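Local coordinates for protein C alpha-dehydrogenase (Sphingobium sp. SYK-6, PDB 4YAC) that binds NADH and, as a short-chain dehydrogenase/reductase named for alcohol oxidation at Calpha, probably serves NAD-dependent oxidation in the lignin beta-aryl ether cleavage pathway, at residues A168-R172 with R246-L250; M1-E5 with L239-R243; L65-Y71 with N117-G122; A57-V61 with E77-F82. All blocks are in the same frame, centred on the assembly; numbering follows the deposited sequence.

Interaction 1 of 4, residues A168-R172 with R246-L250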
loop_
_atom_site.group_PDB
_atom_site.type_symbol
_atom_site.label_atom_id
_atom_site.label_comp_id
_atom_site.label_asym_id
_atom_site.label_seq_id
_atom_site.Cartn_x
_atom_site.Cartn_y
_atom_site.Cartn_z
ATOM N N ALA A 168 -6.490 -4.959 3.375
ATOM C CA ALA A 168 -7.888 -4.831 3.776
ATOM C C ALA A 168 -8.826 -4.970 2.578
ATOM O O ALA A 168 -9.823 -5.697 2.644
ATOM C CB ALA A 168 -8.123 -3.503 4.479
ATOM N N GLU A 169 -8.516 -4.275 1.487
ATOM C CA GLU A 169 -9.356 -4.344 0.296
ATOM C C GLU A 169 -9.323 -5.752 -0.300
ATOM O O GLU A 169 -10.287 -6.190 -0.931
ATOM C CB GLU A 169 -8.912 -3.312 -0.743
ATOM C CG GLU A 169 -9.093 -1.877 -0.282
ATOM C CD GLU A 169 -9.012 -0.882 -1.422
ATOM O OE1 GLU A 169 -9.830 -0.984 -2.362
ATOM O OE2 GLU A 169 -8.126 0.002 -1.380
ATOM N N SER A 170 -8.217 -6.462 -0.083
ATOM C CA SER A 170 -8.084 -7.843 -0.543
ATOM C C SER A 170 -8.950 -8.788 0.286
ATOM O O SER A 170 -9.638 -9.654 -0.255
ATOM C CB SER A 170 -6.621 -8.285 -0.494
ATOM O OG SER A 170 -5.856 -7.583 -1.458
ATOM N N LEU A 171 -8.910 -8.620 1.602
ATOM C CA LEU A 171 -9.780 -9.381 2.496
ATOM C C LEU A 171 -11.242 -9.145 2.136
ATOM O O LEU A 171 -12.064 -10.062 2.175
ATOM C CB LEU A 171 -9.530 -8.980 3.953
ATOM C CG LEU A 171 -8.750 -9.886 4.918
ATOM C CD1 LEU A 171 -7.990 -11.018 4.252
ATOM C CD2 LEU A 171 -7.796 -9.034 5.730
ATOM N N ARG A 172 -11.555 -7.905 1.782
ATOM C CA ARG A 172 -12.922 -7.516 1.457
ATOM C C ARG A 172 -13.497 -8.351 0.314
ATOM O O ARG A 172 -14.702 -8.618 0.276
ATOM C CB ARG A 172 -12.965 -6.032 1.093
ATOM C CG ARG A 172 -14.364 -5.461 0.986
ATOM C CD ARG A 172 -14.351 -4.061 0.406
ATOM N NE ARG A 172 -15.684 -3.465 0.407
ATOM C CZ ARG A 172 -16.005 -2.339 -0.224
ATOM N NH1 ARG A 172 -15.089 -1.675 -0.916
ATOM N NH2 ARG A 172 -17.247 -1.877 -0.165
ATOM N N ARG A 246 -19.613 -2.319 7.920
ATOM C CA ARG A 246 -19.152 -1.281 7.005
ATOM C C ARG A 246 -17.663 -1.413 6.742
ATOM O O ARG A 246 -16.876 -1.586 7.673
ATOM C CB ARG A 246 -19.450 0.105 7.571
ATOM C CG ARG A 246 -20.902 0.319 7.916
ATOM C CD ARG A 246 -21.263 1.784 7.849
ATOM N NE ARG A 246 -22.645 2.005 8.265
ATOM C CZ ARG A 246 -23.015 2.394 9.482
ATOM N NH1 ARG A 246 -22.114 2.625 10.422
ATOM N NH2 ARG A 246 -24.299 2.563 9.761
ATOM N N PHE A 247 -17.271 -1.316 5.477
ATOM C CA PHE A 247 -15.867 -1.458 5.125
ATOM C C PHE A 247 -15.092 -0.157 5.281
ATOM O O PHE A 247 -14.107 -0.105 6.015
ATOM C CB PHE A 247 -15.702 -1.954 3.698
ATOM C CG PHE A 247 -14.266 -2.078 3.290
ATOM C CD1 PHE A 247 -13.489 -3.114 3.781
ATOM C CD2 PHE A 247 -13.680 -1.142 2.455
ATOM C CE1 PHE A 247 -12.162 -3.230 3.429
ATOM C CE2 PHE A 247 -12.350 -1.255 2.097
ATOM C CZ PHE A 247 -11.591 -2.299 2.585
ATOM N N TRP A 248 -15.520 0.881 4.566
ATOM C CA TRP A 248 -14.850 2.178 4.626
ATOM C C TRP A 248 -15.250 2.953 5.875
ATOM O O TRP A 248 -16.325 3.548 5.923
ATOM C CB TRP A 248 -15.172 3.022 3.389
ATOM C CG TRP A 248 -14.612 2.490 2.108
ATOM C CD1 TRP A 248 -15.318 2.057 1.024
ATOM C CD2 TRP A 248 -13.227 2.339 1.771
ATOM N NE1 TRP A 248 -14.460 1.647 0.034
ATOM C CE2 TRP A 248 -13.170 1.808 0.468
ATOM C CE3 TRP A 248 -12.030 2.602 2.444
ATOM C CZ2 TRP A 248 -11.966 1.535 -0.177
ATOM C CZ3 TRP A 248 -10.833 2.329 1.802
ATOM C CH2 TRP A 248 -10.812 1.800 0.506
ATOM N N VAL A 249 -14.386 2.942 6.884
ATOM C CA VAL A 249 -14.622 3.714 8.097
ATOM C C VAL A 249 -13.711 4.937 8.069
ATOM O O VAL A 249 -12.604 4.929 8.610
ATOM C CB VAL A 249 -14.386 2.879 9.372
ATOM C CG1 VAL A 249 -14.940 3.607 10.590
ATOM C CG2 VAL A 249 -15.047 1.509 9.240
ATOM N N LEU A 250 -14.209 5.982 7.415
ATOM C CA LEU A 250 -13.480 7.223 7.190
ATOM C C LEU A 250 -14.327 8.389 7.691
ATOM O O LEU A 250 -14.932 9.106 6.898
ATOM C CB LEU A 250 -13.164 7.400 5.699
ATOM C CG LEU A 250 -12.732 6.166 4.904
ATOM C CD1 LEU A 250 -12.899 6.417 3.417
ATOM C CD2 LEU A 250 -11.304 5.800 5.221
#

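Interaction 2 of 4, residues M1-E5 with L239-R243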
loop_
_atom_site.group_PDB
_atom_site.type_symbol
_atom_site.label_atom_id
_atom_site.label_comp_id
_atom_site.label_asym_id
_atom_site.label_seq_id
_atom_site.Cartn_x
_atom_site.Cartn_y
_atom_site.Cartn_z
ATOM N N MET A 1 -21.515 -7.619 11.933
ATOM C CA MET A 1 -21.643 -8.775 12.867
ATOM C C MET A 1 -22.624 -8.435 13.988
ATOM O O MET A 1 -22.506 -7.370 14.598
ATOM C CB MET A 1 -20.288 -9.143 13.466
ATOM C CG MET A 1 -20.364 -10.262 14.496
ATOM S SD MET A 1 -18.803 -11.136 14.730
ATOM C CE MET A 1 -17.967 -10.064 15.893
ATOM N N GLN A 2 -23.569 -9.335 14.268
ATOM C CA GLN A 2 -24.630 -9.078 15.238
ATOM C C GLN A 2 -24.399 -9.810 16.549
ATOM O O GLN A 2 -23.531 -10.684 16.643
ATOM C CB GLN A 2 -25.982 -9.474 14.650
ATOM C CG GLN A 2 -27.008 -8.354 14.707
ATOM C CD GLN A 2 -26.558 -7.098 13.976
ATOM O OE1 GLN A 2 -26.361 -7.107 12.760
ATOM N NE2 GLN A 2 -26.390 -6.009 14.720
ATOM N N ASP A 3 -25.177 -9.412 17.552
ATOM C CA ASP A 3 -25.200 -10.058 18.862
ATOM C C ASP A 3 -23.808 -10.180 19.487
ATOM O O ASP A 3 -23.400 -11.259 19.916
ATOM C CB ASP A 3 -25.848 -11.437 18.746
ATOM C CG ASP A 3 -27.305 -11.359 18.331
ATOM O OD1 ASP A 3 -28.164 -11.099 19.202
ATOM O OD2 ASP A 3 -27.598 -11.571 17.137
ATOM N N LEU A 4 -23.095 -9.061 19.558
ATOM C CA LEU A 4 -21.711 -9.051 20.018
ATOM C C LEU A 4 -21.552 -9.459 21.481
ATOM O O LEU A 4 -20.459 -9.829 21.901
ATOM C CB LEU A 4 -21.106 -7.661 19.812
ATOM C CG LEU A 4 -21.024 -7.159 18.367
ATOM C CD1 LEU A 4 -20.456 -5.749 18.332
ATOM C CD2 LEU A 4 -20.177 -8.084 17.510
ATOM N N GLU A 5 -22.628 -9.391 22.259
ATOM C CA GLU A 5 -22.546 -9.729 23.680
ATOM C C GLU A 5 -22.060 -11.162 23.882
ATOM O O GLU A 5 -22.643 -12.104 23.351
ATOM C CB GLU A 5 -23.897 -9.547 24.371
ATOM C CG GLU A 5 -23.847 -9.847 25.864
ATOM C CD GLU A 5 -25.159 -9.565 26.566
ATOM O OE1 GLU A 5 -26.181 -9.386 25.872
ATOM O OE2 GLU A 5 -25.166 -9.521 27.812
ATOM N N LEU A 239 -17.307 0.384 16.691
ATOM C CA LEU A 239 -18.376 -0.502 17.130
ATOM C C LEU A 239 -19.524 -0.464 16.137
ATOM O O LEU A 239 -20.059 -1.496 15.738
ATOM C CB LEU A 239 -18.871 -0.104 18.521
ATOM C CG LEU A 239 -20.071 -0.896 19.045
ATOM C CD1 LEU A 239 -19.759 -2.384 19.104
ATOM C CD2 LEU A 239 -20.481 -0.379 20.411
ATOM N N ASP A 240 -19.875 0.745 15.722
ATOM C CA ASP A 240 -20.979 0.953 14.808
ATOM C C ASP A 240 -20.683 0.353 13.431
ATOM O O ASP A 240 -21.579 -0.177 12.773
ATOM C CB ASP A 240 -21.282 2.449 14.714
ATOM C CG ASP A 240 -22.066 2.809 13.485
ATOM O OD1 ASP A 240 -23.300 2.617 13.482
ATOM O OD2 ASP A 240 -21.448 3.300 12.518
ATOM N N ALA A 241 -19.420 0.408 13.013
ATOM C CA ALA A 241 -19.012 -0.156 11.728
ATOM C C ALA A 241 -19.061 -1.682 11.743
ATOM O O ALA A 241 -19.465 -2.307 10.762
ATOM C CB ALA A 241 -17.608 0.321 11.363
ATOM N N VAL A 242 -18.634 -2.278 12.850
ATOM C CA VAL A 242 -18.659 -3.729 13.003
ATOM C C VAL A 242 -20.096 -4.254 12.996
ATOM O O VAL A 242 -20.404 -5.224 12.302
ATOM C CB VAL A 242 -17.958 -4.164 14.308
ATOM C CG1 VAL A 242 -18.131 -5.665 14.558
ATOM C CG2 VAL A 242 -16.486 -3.805 14.259
ATOM N N ARG A 243 -20.968 -3.614 13.771
ATOM C CA ARG A 243 -22.369 -4.025 13.856
ATOM C C ARG A 243 -23.042 -4.003 12.492
ATOM O O ARG A 243 -23.806 -4.909 12.147
ATOM C CB ARG A 243 -23.150 -3.117 14.809
ATOM C CG ARG A 243 -22.855 -3.304 16.288
ATOM C CD ARG A 243 -23.972 -2.686 17.120
ATOM N NE ARG A 243 -23.594 -2.443 18.509
ATOM C CZ ARG A 243 -23.678 -3.342 19.486
ATOM N NH1 ARG A 243 -24.117 -4.570 19.239
ATOM N NH2 ARG A 243 -23.314 -3.009 20.717
#

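Interaction 3 of 4, residues L65-Y71 with N117-G122. With NAI (1,4-dihydronicotinamide adenine dinucleotide), chain B.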
loop_
_atom_site.group_PDB
_atom_site.type_symbol
_atom_site.label_atom_id
_atom_site.label_comp_id
_atom_site.label_asym_id
_atom_site.label_seq_id
_atom_site.Cartn_x
_atom_site.Cartn_y
_atom_site.Cartn_z
ATOM N N LEU A 65 3.706 -8.594 18.294
ATOM C CA LEU A 65 2.946 -9.028 17.125
ATOM C C LEU A 65 3.837 -9.480 15.977
ATOM O O LEU A 65 3.367 -10.159 15.058
ATOM C CB LEU A 65 2.034 -7.899 16.643
ATOM C CG LEU A 65 1.082 -7.343 17.697
ATOM C CD1 LEU A 65 0.526 -6.013 17.251
ATOM C CD2 LEU A 65 -0.034 -8.331 18.003
ATOM N N THR A 66 5.110 -9.092 16.017
ATOM C CA THR A 66 6.052 -9.478 14.970
ATOM C C THR A 66 6.576 -10.898 15.186
ATOM O O THR A 66 7.265 -11.445 14.326
ATOM C CB THR A 66 7.250 -8.493 14.892
ATOM O OG1 THR A 66 8.090 -8.643 16.045
ATOM C CG2 THR A 66 6.752 -7.055 14.798
ATOM N N ASP A 67 6.233 -11.493 16.329
ATOM C CA ASP A 67 6.650 -12.851 16.676
ATOM C C ASP A 67 5.527 -13.833 16.347
ATOM O O ASP A 67 4.570 -13.965 17.107
ATOM C CB ASP A 67 7.016 -12.919 18.165
ATOM C CG ASP A 67 7.627 -14.257 18.577
ATOM O OD1 ASP A 67 7.285 -15.302 17.986
ATOM O OD2 ASP A 67 8.449 -14.260 19.517
ATOM N N ARG A 68 5.659 -14.531 15.223
ATOM C CA ARG A 68 4.584 -15.367 14.698
ATOM C C ARG A 68 4.248 -16.515 15.639
ATOM O O ARG A 68 3.071 -16.830 15.856
ATOM C CB ARG A 68 4.973 -15.901 13.317
ATOM C CG ARG A 68 4.903 -14.831 12.234
ATOM C CD ARG A 68 5.653 -15.216 10.976
ATOM N NE ARG A 68 5.487 -14.205 9.937
ATOM C CZ ARG A 68 6.182 -14.175 8.806
ATOM N NH1 ARG A 68 7.100 -15.100 8.566
ATOM N NH2 ARG A 68 5.961 -13.220 7.917
ATOM N N ALA A 69 5.275 -17.132 16.212
ATOM C CA ALA A 69 5.064 -18.253 17.121
ATOM C C ALA A 69 4.296 -17.793 18.354
ATOM O O ALA A 69 3.341 -18.449 18.797
ATOM C CB ALA A 69 6.394 -18.870 17.519
ATOM N N ALA A 70 4.712 -16.658 18.906
ATOM C CA ALA A 70 4.061 -16.114 20.091
ATOM C C ALA A 70 2.639 -15.678 19.773
ATOM O O ALA A 70 1.759 -15.776 20.623
ATOM C CB ALA A 70 4.856 -14.951 20.651
ATOM N N TYR A 71 2.410 -15.199 18.554
ATOM C CA TYR A 71 1.073 -14.765 18.166
ATOM C C TYR A 71 0.125 -15.961 18.213
ATOM O O TYR A 71 -0.968 -15.881 18.775
ATOM C CB TYR A 71 1.085 -14.132 16.767
ATOM C CG TYR A 71 0.018 -13.077 16.558
ATOM C CD1 TYR A 71 -1.284 -13.276 16.995
ATOM C CD2 TYR A 71 0.316 -11.877 15.927
ATOM C CE1 TYR A 71 -2.256 -12.313 16.808
ATOM C CE2 TYR A 71 -0.655 -10.902 15.733
ATOM C CZ TYR A 71 -1.937 -11.129 16.180
ATOM O OH TYR A 71 -2.905 -10.169 15.989
ATOM N N ASN A 117 3.731 -6.446 8.870
ATOM C CA ASN A 117 3.828 -7.846 9.271
ATOM C C ASN A 117 2.988 -8.152 10.506
ATOM O O ASN A 117 2.446 -9.243 10.613
ATOM C CB ASN A 117 5.280 -8.256 9.529
ATOM C CG ASN A 117 6.036 -8.574 8.252
ATOM O OD1 ASN A 117 5.457 -9.038 7.269
ATOM N ND2 ASN A 117 7.341 -8.336 8.268
ATOM N N GLY A 118 2.866 -7.204 11.431
ATOM C CA GLY A 118 2.050 -7.432 12.617
ATOM C C GLY A 118 0.596 -7.682 12.259
ATOM O O GLY A 118 -0.081 -8.514 12.882
ATOM N N VAL A 119 0.114 -6.961 11.251
ATOM C CA VAL A 119 -1.255 -7.120 10.771
ATOM C C VAL A 119 -1.389 -8.420 9.982
ATOM O O VAL A 119 -2.348 -9.175 10.176
ATOM C CB VAL A 119 -1.685 -5.927 9.893
ATOM C CG1 VAL A 119 -3.086 -6.143 9.324
ATOM C CG2 VAL A 119 -1.634 -4.633 10.692
ATOM N N ILE A 120 -0.434 -8.678 9.089
ATOM C CA ILE A 120 -0.411 -9.936 8.347
ATOM C C ILE A 120 -0.411 -11.116 9.316
ATOM O O ILE A 120 -1.156 -12.084 9.140
ATOM C CB ILE A 120 0.820 -10.038 7.426
ATOM C CG1 ILE A 120 0.722 -9.016 6.296
ATOM C CG2 ILE A 120 0.943 -11.446 6.829
ATOM C CD1 ILE A 120 2.015 -8.836 5.538
ATOM N N ASN A 121 0.435 -11.031 10.337
ATOM C CA ASN A 121 0.574 -12.118 11.299
ATOM C C ASN A 121 -0.738 -12.412 12.024
ATOM O O ASN A 121 -1.096 -13.570 12.222
ATOM C CB ASN A 121 1.668 -11.799 12.317
ATOM C CG ASN A 121 3.064 -11.838 11.715
ATOM O OD1 ASN A 121 3.271 -12.349 10.609
ATOM N ND2 ASN A 121 4.036 -11.305 12.453
ATOM N N GLY A 122 -1.457 -11.367 12.413
ATOM C CA GLY A 122 -2.740 -11.553 13.069
ATOM C C GLY A 122 -3.761 -12.158 12.129
ATOM O O GLY A 122 -4.457 -13.116 12.479
HETATM P PA NAI B . 0.097 4.321 21.412
HETATM O O1A NAI B . 1.557 4.488 21.753
HETATM O O2A NAI B . -0.750 5.153 22.392
HETATM O O5B NAI B . -0.306 2.804 21.520
HETATM C C5B NAI B . 0.391 1.858 20.776
HETATM C C4B NAI B . 0.366 0.566 21.479
HETATM O O4B NAI B . 0.818 -0.471 20.545
HETATM C C3B NAI B . 1.272 0.562 22.620
HETATM O O3B NAI B . 0.634 0.026 23.772
HETATM C C2B NAI B . 2.393 -0.251 22.219
HETATM O O2B NAI B . 3.021 -0.884 23.351
HETATM C C1B NAI B . 1.819 -1.218 21.307
HETATM N N9A NAI B . 2.788 -1.838 20.445
HETATM C C8A NAI B . 3.791 -1.254 19.732
HETATM N N7A NAI B . 4.487 -2.186 19.060
HETATM C C5A NAI B . 3.944 -3.417 19.318
HETATM C C6A NAI B . 4.202 -4.729 18.936
HETATM N N6A NAI B . 5.277 -5.059 18.052
HETATM N N1A NAI B . 3.421 -5.736 19.415
HETATM C C2A NAI B . 2.399 -5.495 20.257
HETATM N N3A NAI B . 2.112 -4.241 20.647
HETATM C C4A NAI B . 2.858 -3.196 20.205
HETATM O O3 NAI B . -0.165 4.774 19.957
HETATM P PN NAI B . -1.588 5.339 19.482
HETATM O O1N NAI B . -1.881 6.642 20.211
HETATM O O2N NAI B . -1.549 5.597 17.901
HETATM O O5D NAI B . -2.700 4.308 19.803
HETATM O O HOH W 1 6.945 -10.797 11.651
HETATM O O HOH W 2 3.961 -11.261 8.067
HETATM O O HOH W 3 -2.398 -8.190 14.235
#

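Interaction 4 of 4, residues A57-V61 with E77-F82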
loop_
_atom_site.group_PDB
_atom_site.type_symbol
_atom_site.label_atom_id
_atom_site.label_comp_id
_atom_site.label_asym_id
_atom_site.label_seq_id
_atom_site.Cartn_x
_atom_site.Cartn_y
_atom_site.Cartn_z
ATOM N N ALA A 57 -15.270 -8.462 31.115
ATOM C CA ALA A 57 -14.415 -9.626 30.983
ATOM C C ALA A 57 -13.271 -9.240 30.062
ATOM O O ALA A 57 -13.442 -9.200 28.845
ATOM C CB ALA A 57 -15.177 -10.810 30.425
ATOM N N VAL A 58 -12.120 -8.939 30.655
ATOM C CA VAL A 58 -10.931 -8.580 29.894
ATOM C C VAL A 58 -9.738 -9.416 30.343
ATOM O O VAL A 58 -9.479 -9.558 31.543
ATOM C CB VAL A 58 -10.588 -7.080 30.038
ATOM C CG1 VAL A 58 -9.309 -6.726 29.275
ATOM C CG2 VAL A 58 -11.744 -6.226 29.545
ATOM N N HIS A 59 -9.023 -9.961 29.364
ATOM C CA HIS A 59 -7.848 -10.780 29.609
ATOM C C HIS A 59 -6.632 -10.174 28.905
ATOM O O HIS A 59 -6.642 -10.039 27.688
ATOM C CB HIS A 59 -8.057 -12.208 29.113
ATOM C CG HIS A 59 -6.857 -13.079 29.304
ATOM N ND1 HIS A 59 -6.487 -13.573 30.536
ATOM C CD2 HIS A 59 -5.920 -13.511 28.426
ATOM C CE1 HIS A 59 -5.384 -14.290 30.406
ATOM N NE2 HIS A 59 -5.021 -14.270 29.136
ATOM N N PRO A 60 -5.586 -9.816 29.664
ATOM C CA PRO A 60 -4.362 -9.283 29.057
ATOM C C PRO A 60 -3.413 -10.387 28.607
ATOM O O PRO A 60 -3.342 -11.433 29.254
ATOM C CB PRO A 60 -3.747 -8.473 30.193
ATOM C CG PRO A 60 -4.118 -9.247 31.407
ATOM C CD PRO A 60 -5.492 -9.829 31.137
ATOM N N VAL A 61 -2.701 -10.157 27.507
ATOM C CA VAL A 61 -1.624 -11.046 27.103
ATOM C C VAL A 61 -0.486 -10.214 26.542
ATOM O O VAL A 61 -0.693 -9.395 25.646
ATOM C CB VAL A 61 -2.086 -12.088 26.059
ATOM C CG1 VAL A 61 -2.662 -11.418 24.810
ATOM C CG2 VAL A 61 -0.938 -13.023 25.694
ATOM N N GLU A 77 -4.231 -19.022 23.761
ATOM C CA GLU A 77 -4.555 -18.573 25.107
ATOM C C GLU A 77 -5.936 -17.922 25.145
ATOM O O GLU A 77 -6.733 -18.185 26.051
ATOM C CB GLU A 77 -3.486 -17.601 25.609
ATOM C CG GLU A 77 -3.651 -17.190 27.063
ATOM C CD GLU A 77 -2.530 -16.286 27.546
ATOM O OE1 GLU A 77 -1.348 -16.629 27.337
ATOM O OE2 GLU A 77 -2.835 -15.230 28.136
ATOM N N ALA A 78 -6.219 -17.090 24.149
ATOM C CA ALA A 78 -7.527 -16.460 24.030
ATOM C C ALA A 78 -8.633 -17.510 23.968
ATOM O O ALA A 78 -9.681 -17.358 24.593
ATOM C CB ALA A 78 -7.574 -15.572 22.799
ATOM N N GLU A 79 -8.391 -18.581 23.221
ATOM C CA GLU A 79 -9.386 -19.635 23.052
ATOM C C GLU A 79 -9.599 -20.426 24.340
ATOM O O GLU A 79 -10.717 -20.862 24.632
ATOM C CB GLU A 79 -8.970 -20.575 21.918
ATOM C CG GLU A 79 -8.929 -19.895 20.559
ATOM C CD GLU A 79 -8.384 -20.785 19.459
ATOM O OE1 GLU A 79 -7.868 -21.881 19.767
ATOM O OE2 GLU A 79 -8.474 -20.384 18.280
ATOM N N GLN A 80 -8.531 -20.615 25.106
ATOM C CA GLN A 80 -8.626 -21.347 26.365
ATOM C C GLN A 80 -9.345 -20.524 27.420
ATOM O O GLN A 80 -10.110 -21.059 28.222
ATOM C CB GLN A 80 -7.235 -21.736 26.874
ATOM C CG GLN A 80 -6.580 -22.878 26.111
ATOM C CD GLN A 80 -7.464 -24.109 26.030
ATOM O OE1 GLN A 80 -8.057 -24.528 27.023
ATOM N NE2 GLN A 80 -7.567 -24.684 24.838
ATOM N N VAL A 81 -9.099 -19.221 27.414
ATOM C CA VAL A 81 -9.636 -18.343 28.444
ATOM C C VAL A 81 -11.094 -17.968 28.168
ATOM O O VAL A 81 -11.930 -18.003 29.078
ATOM C CB VAL A 81 -8.773 -17.071 28.570
ATOM C CG1 VAL A 81 -9.437 -16.038 29.475
ATOM C CG2 VAL A 81 -7.392 -17.434 29.103
ATOM N N PHE A 82 -11.395 -17.617 26.920
ATOM C CA PHE A 82 -12.740 -17.181 26.539
ATOM C C PHE A 82 -13.372 -18.109 25.510
ATOM O O PHE A 82 -14.448 -18.656 25.733
ATOM C CB PHE A 82 -12.707 -15.757 25.970
ATOM C CG PHE A 82 -12.415 -14.683 26.986
ATOM C CD1 PHE A 82 -12.883 -14.771 28.288
ATOM C CD2 PHE A 82 -11.686 -13.563 26.620
ATOM C CE1 PHE A 82 -12.617 -13.771 29.205
ATOM C CE2 PHE A 82 -11.418 -12.561 27.530
ATOM C CZ PHE A 82 -11.879 -12.661 28.820
#

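Interaction 1 of 4, residues A168-R172 with R246-L250
Arg172 lies flat across the ring of Phe247, an example of how an arginine can serve as a greasy lid and a charged group at once. Its CD sits above the middle of the six-membered ring, 3.5 Å from the ring centroid and 10° off the normal, a CH-pi contact. Further out the guanidinium keeps the same level: its plane and that of the phenyl differ by 3°, with Arg172 NE 3.5 Å from Phe247 CG and Phe247 CD2 under the rim of the group. An extended chain, with CG anti to the backbone N (chi1 -169°), lays the arginine along the ring.

The phenyl edge points into the helix. Phe247 CE1 comes 3.5 Å from Ala168 O, near the plane of the ring, and Phe247 CZ approaches Glu169 CG at 3.8 Å. Ala168 CB adds a looser apolar touch. The neighbouring Trp248 lays its indole over Phe247 CE2, and its own edge, at CH2, meets Glu169 OE2 at 3.7 Å.

In the Rossmann fold of this dehydrogenase the contact seats the long helix 155-174 against the outermost strand 248-249 and the residue leading into it, at the edge of the parallel sheet, where Phe247 also packs on Val182. It also borders the second subunit: Glu265 of that chain forms a salt bridge with Arg172 NH1 and accepts from Trp248 NE1, while Glu169 pairs with Arg165 of its own chain.

The joint between the segments themselves thus probably rests largely on dispersion and CH-pi contact, whereas Arg172 NH1 and Trp248 NE1 both turn to the second subunit.

Interaction 2 of 4, residues M1-E5 with L239-R243
Leu4 reaches from the irregular N-terminal segment onto the helix, its CD1 packing 3.5 Å from Leu239 CD1 with the two side chains running antiparallel to one another. Its CG stands anti to the carbonyl carbon (chi1 -62°), and CD1 thereby enters the angle between Leu239 and Arg243, while CD2 leans on Val242 CG1 at 4.3 Å. The same CD1 lies over one face of the Arg243 guanidinium, toward its rim and 4.0 Å from NH1. Arg243 gets there with a chain that stays extended from CG to NE and then turns sharply at chi4 (-86°), which brings a face of the flat group against the methyl.

Such a contact ties the amino-terminal lead-in, just ahead of strand 8-12 of the Rossmann fold, to the last turn of helix 231-243, more than 230 residues later in the chain. Leu4 also touches Met32 and Leu239 touches Val25 and Leu26, which brings helix 17-28 and the loop after it into the same apolar patch.

Backbone polarity fixes the other end. Met1 N donates to Val242 O at 2.7 Å, tilted 21° from the carbonyl plane, and Met1 O receives a CA-H...O contact from Arg243 CA at 3.4 Å. That oxygen is buried here without a conventional hydrogen-bond partner. Gln2 OE1 also comes near Arg243 O, but the two are both acceptors and make no hydrogen bond.

Interaction 3 of 4, residues L65-Y71 with N117-G122
Asn121 grips the turn at Leu65 to Arg68 with both ends of its amide. Of the direct hydrogen bonds, Asn121 ND2 to Leu65 O is 2.9 Å long and practically straight at 178°, lying in the amide plane and meeting a lone pair of the carbonyl. The second runs the other way: Arg68 NE gives its N-H to Asn121 OD1 at 3.0 Å, within the guanidinium plane but from above the amide carbonyl, the two planes standing 78° apart. Between them the bonds fix the rotation of the amide.

Three waters extend this network. One bridges Thr66 O and Asn121 ND2; another joins Arg68 NH2 to Asn117 OD1 and Asn121 OD1; the third links Tyr71 OH to Gly118 O.

These bonds couple the start of helix 68-81 to helix 105-133 next to the cofactor pocket of the Rossmann fold. There Leu65 N donates to adenine N1A of NADH at 3.1 Å, and Leu65 CG rests 3.3 Å from the same atom. Arg68 also forms a salt bridge with Asp109 of the second subunit.

Packing is tight at Tyr71, whose ring lies against the backbone of Gly122, with OH 3.2 Å from Gly122 CA. The backbone of Gly118 also runs close to Leu65. As for capping, Asp67 is the N-cap of helix 68-81, its OD1 accepting from Ala70 N at 3.1 Å.

Interaction 4 of 4, residues A57-V61 with E77-F82
A very short hydrogen bond joins His59 to Glu77: NE2 donates to OE2 at 2.6 Å, nearly straight at 170°, in a site touched by solvent and far from the centre of the chain. It belongs to the Rossmann fold, between strand 57-62, the outermost strand on its side of the parallel sheet, and helix 68-81, which runs back against it. The strand and helix segments lie 10.2 Å apart at an angle of 150°.

The histidine ring offers its edge to the acid. Glu77 OE2 is near the ring plane and uses the lone pair pointing away from OE1, with the carboxylate turned 76° to the imidazole. An extended glutamate chain, leaving with CG anti to the backbone N, carries the acid from helix to strand. So close an acid would probably favour the charged form of the imidazole. Val61 CG2 packs beside the same carboxylate.

Over one face of the imidazole sits Val81, whose CG2 is 4.0 Å from the ring centroid, a CH-pi contact that covers this face while Glu77 holds the NE2 edge.

At the end of the helix, Phe82 closes against the strand and also touches Lys33 of the adjacent strand and Val8 of the next one in. Its ring approaches strand 57-62 obliquely, where CE2 meets His59 CB at 3.7 Å and CZ approaches Ala57 O at 3.8 Å.

In the fold
The four contacts spread over one Rossmann-type sheet. Interactions 4 and 1 sit at its two outermost strands, 57-62 and 248-249, with centres 27 Å apart. Interactions 3 and 4 share helix 68-81, one near each end, their centres 17 Å apart; the first of them also reaches the NADH adenine. Interactions 1 and 2 touch through Arg246 and Asp240, since helix 231-243 leads directly into strand 248-249. Along the chain, interactions 3 and 4 interleave and both close before interaction 1 opens, while the 1-5 to 239-243 pairing encloses interactions 3 and 4 and crosses interaction 1. Interactions 1 and 3 both border the second subunit, although their nearest atoms are about 7 Å apart.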